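PDB 5YY3: cyclopenase asqI from Emericella nidulans, which catalyses the zinc-dependent conversion of 4'-methoxycyclopenin into 4'-methoxyviridicatin, with release of methyl isocyanate, in aspoquinolone biosynthesis. Local coordinates for residues L440-A452 and T637-F649. Numbering follows the deposited sequence.
Sequences LDGHITTFLGPPA and TSTTFKIYRTTKF
Ile444 and Ile643 pair as parallel neighbours on the inner, tightly packed side of the contact, where beta-branched residues suit both the extended backbone and a buried apolar layer. The CD1 tip of Ile444 lies 3.7 Å from CE2 of Phe641. Ile643 packs its CG1 on CG1 of Ile444 (4.0 Å), while its other branch, CG2, reaches CG2 of Thr446 at 3.6 Å. That places the threonine's methyl in the core; its hydroxyl, set between backbone N and carbonyl carbon (chi1 65°), bonds to the carbonyl of Val565. Further on, CD1 of Leu448 rests on the aliphatic part of Arg645, whose guanidinium makes a salt bridge with Asp165 of the second subunit. Backbone hydrogen bonds of the parallel pattern join the strands; among them, Ile444 N reaches Lys642 O at 3.0 Å and nearly straight (174°). Gly442 has positive phi in the type II turn before the strand; a CB there would collide with the carbonyl O of Asp441, so glycine suits the place.

The face bearing His443, Tyr644, Phe447 and Lys648 is more polar and lies nearer solvent. Tyr644 OH and His443 ND1 share a 2.7 Å hydrogen bond close to the imidazole plane, the rings rim to rim. Lys648, bent at chi3 (-57°), lays CE and NZ over one face of Phe447, a cation-pi contact with NZ 3.7 Å from the ring centroid. This parallel pairing, within an otherwise largely antiparallel sheet, brings the last modelled strand into the Ig-like beta domain of the hemocyanin-type fold.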
# COMPACT_ATOMS: atom_id res chain seq x y z
N LEU A 440 -3.21 29.94 -14.23
CA LEU A 440 -2.06 30.04 -15.14
C LEU A 440 -2.29 29.29 -16.47
O LEU A 440 -2.94 28.25 -16.49
CB LEU A 440 -0.79 29.50 -14.46
CG LEU A 440 -0.29 30.17 -13.17
CD1 LEU A 440 0.80 29.33 -12.52
CD2 LEU A 440 0.19 31.60 -13.42
N ASP A 441 -1.75 29.83 -17.57
CA ASP A 441 -1.65 29.04 -18.79
C ASP A 441 -0.90 27.74 -18.50
O ASP A 441 0.14 27.75 -17.84
CB ASP A 441 -0.89 29.80 -19.91
CG ASP A 441 -1.68 30.97 -20.47
OD1 ASP A 441 -2.88 31.12 -20.17
OD2 ASP A 441 -1.07 31.74 -21.25
N GLY A 442 -1.41 26.62 -19.01
CA GLY A 442 -0.73 25.34 -18.89
C GLY A 442 -1.03 24.60 -17.60
O GLY A 442 -0.33 23.67 -17.25
N HIS A 443 -2.06 25.02 -16.89
CA HIS A 443 -2.51 24.30 -15.69
C HIS A 443 -3.98 23.99 -15.85
O HIS A 443 -4.83 24.88 -15.69
CB HIS A 443 -2.24 25.10 -14.40
CG HIS A 443 -0.79 25.40 -14.17
ND1 HIS A 443 -0.04 24.76 -13.20
CD2 HIS A 443 0.06 26.24 -14.81
CE1 HIS A 443 1.21 25.21 -13.26
NE2 HIS A 443 1.29 26.10 -14.23
N ILE A 444 -4.28 22.74 -16.19
CA ILE A 444 -5.66 22.34 -16.43
C ILE A 444 -6.10 21.21 -15.48
O ILE A 444 -5.30 20.66 -14.71
CB ILE A 444 -5.84 21.93 -17.91
CG1 ILE A 444 -4.96 20.74 -18.27
CG2 ILE A 444 -5.52 23.12 -18.83
CD1 ILE A 444 -5.08 20.31 -19.75
N THR A 445 -7.39 20.87 -15.54
CA THR A 445 -8.01 20.15 -14.44
C THR A 445 -8.97 19.01 -14.85
O THR A 445 -9.84 19.17 -15.71
CB THR A 445 -8.78 21.14 -13.56
OG1 THR A 445 -7.91 22.24 -13.26
CG2 THR A 445 -9.22 20.49 -12.26
N THR A 446 -8.80 17.87 -14.21
CA THR A 446 -9.73 16.77 -14.33
C THR A 446 -10.42 16.57 -12.99
O THR A 446 -9.97 17.09 -11.96
CB THR A 446 -9.02 15.48 -14.71
OG1 THR A 446 -8.15 15.10 -13.64
CG2 THR A 446 -8.21 15.69 -16.00
N PHE A 447 -11.52 15.83 -12.99
CA PHE A 447 -12.20 15.50 -11.75
C PHE A 447 -12.73 14.07 -11.80
O PHE A 447 -12.99 13.51 -12.87
CB PHE A 447 -13.34 16.49 -11.47
CG PHE A 447 -14.27 16.72 -12.63
CD1 PHE A 447 -15.34 15.86 -12.86
CD2 PHE A 447 -14.11 17.81 -13.48
CE1 PHE A 447 -16.22 16.07 -13.92
CE2 PHE A 447 -14.98 18.03 -14.53
CZ PHE A 447 -16.04 17.15 -14.76
N LEU A 448 -12.84 13.48 -10.62
CA LEU A 448 -13.43 12.16 -10.47
C LEU A 448 -14.71 12.33 -9.69
O LEU A 448 -14.67 12.67 -8.52
CB LEU A 448 -12.46 11.20 -9.77
CG LEU A 448 -11.24 10.93 -10.66
CD1 LEU A 448 -9.95 10.76 -9.89
CD2 LEU A 448 -11.48 9.72 -11.57
N GLY A 449 -15.85 12.15 -10.35
CA GLY A 449 -17.13 12.16 -9.68
C GLY A 449 -17.63 10.74 -9.49
O GLY A 449 -16.95 9.78 -9.83
N PRO A 450 -18.85 10.60 -8.96
CA PRO A 450 -19.49 9.31 -8.75
C PRO A 450 -19.74 8.55 -10.05
O PRO A 450 -20.08 9.15 -11.08
CB PRO A 450 -20.82 9.68 -8.07
CG PRO A 450 -20.61 11.07 -7.54
CD PRO A 450 -19.69 11.72 -8.51
N PRO A 451 -19.56 7.23 -10.03
CA PRO A 451 -19.94 6.46 -11.22
C PRO A 451 -21.45 6.33 -11.25
O PRO A 451 -22.10 6.40 -10.20
CB PRO A 451 -19.28 5.10 -10.99
CG PRO A 451 -19.24 4.97 -9.47
CD PRO A 451 -19.01 6.39 -8.95
N ALA A 452 -21.99 6.18 -12.45
CA ALA A 452 -23.39 5.87 -12.61
C ALA A 452 -23.55 4.34 -12.66
O ALA A 452 -23.35 3.71 -13.70
CB ALA A 452 -23.93 6.52 -13.87
N THR A 637 6.08 23.00 -33.07
CA THR A 637 6.32 23.66 -31.80
C THR A 637 5.81 22.77 -30.67
O THR A 637 5.01 21.86 -30.89
CB THR A 637 5.65 25.04 -31.74
OG1 THR A 637 6.24 25.82 -30.69
CG2 THR A 637 4.15 24.91 -31.52
N SER A 638 6.28 23.03 -29.46
CA SER A 638 5.90 22.21 -28.32
C SER A 638 5.99 23.01 -27.05
O SER A 638 6.71 24.02 -26.99
CB SER A 638 6.77 20.95 -28.22
OG SER A 638 8.10 21.28 -27.88
N THR A 639 5.26 22.57 -26.04
CA THR A 639 5.16 23.31 -24.80
C THR A 639 4.76 22.36 -23.68
O THR A 639 4.08 21.37 -23.91
CB THR A 639 4.14 24.46 -24.93
OG1 THR A 639 4.26 25.35 -23.82
CG2 THR A 639 2.73 23.92 -24.96
N THR A 640 5.21 22.65 -22.47
CA THR A 640 4.85 21.79 -21.34
C THR A 640 3.59 22.34 -20.68
O THR A 640 3.32 23.53 -20.73
CB THR A 640 6.01 21.68 -20.32
OG1 THR A 640 7.22 21.37 -21.02
CG2 THR A 640 5.76 20.55 -19.32
N PHE A 641 2.78 21.46 -20.11
CA PHE A 641 1.63 21.86 -19.30
C PHE A 641 1.43 20.80 -18.24
O PHE A 641 2.04 19.74 -18.28
CB PHE A 641 0.36 22.03 -20.15
CG PHE A 641 -0.16 20.74 -20.74
CD1 PHE A 641 0.45 20.17 -21.85
CD2 PHE A 641 -1.27 20.11 -20.21
CE1 PHE A 641 -0.03 18.99 -22.41
CE2 PHE A 641 -1.76 18.94 -20.77
CZ PHE A 641 -1.14 18.39 -21.86
N LYS A 642 0.55 21.07 -17.29
CA LYS A 642 0.33 20.13 -16.22
C LYS A 642 -1.15 19.82 -16.10
O LYS A 642 -2.01 20.71 -16.25
CB LYS A 642 0.88 20.67 -14.90
CG LYS A 642 2.42 20.72 -14.82
CD LYS A 642 2.87 21.10 -13.41
CE LYS A 642 4.32 21.57 -13.37
NZ LYS A 642 4.81 21.72 -11.96
N ILE A 643 -1.45 18.56 -15.85
CA ILE A 643 -2.81 18.15 -15.53
C ILE A 643 -2.92 17.82 -14.04
O ILE A 643 -2.14 17.03 -13.51
CB ILE A 643 -3.24 16.94 -16.37
CG1 ILE A 643 -3.02 17.26 -17.84
CG2 ILE A 643 -4.68 16.59 -16.10
CD1 ILE A 643 -3.35 16.11 -18.75
N TYR A 644 -3.91 18.44 -13.40
CA TYR A 644 -4.19 18.30 -11.97
C TYR A 644 -5.43 17.46 -11.74
O TYR A 644 -6.50 17.72 -12.30
CB TYR A 644 -4.39 19.67 -11.31
CG TYR A 644 -3.16 20.55 -11.28
CD1 TYR A 644 -2.70 21.16 -12.45
CD2 TYR A 644 -2.48 20.79 -10.09
CE1 TYR A 644 -1.56 21.96 -12.43
CE2 TYR A 644 -1.35 21.59 -10.06
CZ TYR A 644 -0.90 22.17 -11.23
OH TYR A 644 0.22 22.97 -11.21
N ARG A 645 -5.29 16.45 -10.89
CA ARG A 645 -6.38 15.56 -10.53
C ARG A 645 -7.14 16.10 -9.33
O ARG A 645 -6.55 16.66 -8.40
CB ARG A 645 -5.82 14.17 -10.22
CG ARG A 645 -6.85 13.12 -9.98
CD ARG A 645 -6.18 11.76 -9.91
NE ARG A 645 -5.50 11.53 -8.64
CZ ARG A 645 -4.28 11.02 -8.53
NH1 ARG A 645 -3.59 10.71 -9.63
NH2 ARG A 645 -3.75 10.82 -7.33
N THR A 646 -8.45 15.88 -9.36
CA THR A 646 -9.42 16.43 -8.41
C THR A 646 -10.51 15.39 -8.14
O THR A 646 -10.76 14.52 -8.98
CB THR A 646 -10.01 17.75 -8.99
OG1 THR A 646 -9.27 18.87 -8.48
CG2 THR A 646 -11.48 17.92 -8.72
N THR A 647 -11.14 15.45 -6.97
CA THR A 647 -12.30 14.62 -6.68
C THR A 647 -13.56 15.49 -6.52
O THR A 647 -13.55 16.42 -5.73
CB THR A 647 -12.10 13.81 -5.39
OG1 THR A 647 -10.88 13.06 -5.49
CG2 THR A 647 -13.26 12.85 -5.20
N LYS A 648 -14.65 15.19 -7.25
CA LYS A 648 -15.90 15.92 -7.02
C LYS A 648 -16.99 14.98 -6.54
O LYS A 648 -17.59 14.26 -7.34
CB LYS A 648 -16.36 16.66 -8.28
CG LYS A 648 -15.41 17.75 -8.70
CD LYS A 648 -16.09 18.86 -9.49
CE LYS A 648 -16.81 18.36 -10.73
NZ LYS A 648 -16.97 19.48 -11.72
N PHE A 649 -17.24 15.01 -5.23
CA PHE A 649 -18.21 14.14 -4.58
C PHE A 649 -19.66 14.41 -5.00
O PHE A 649 -20.10 15.57 -5.10
CB PHE A 649 -18.06 14.27 -3.06
CG PHE A 649 -16.76 13.72 -2.52
CD1 PHE A 649 -16.57 12.34 -2.42
CD2 PHE A 649 -15.73 14.56 -2.15
CE1 PHE A 649 -15.38 11.82 -1.95
CE2 PHE A 649 -14.53 14.04 -1.67
CZ PHE A 649 -14.36 12.68 -1.56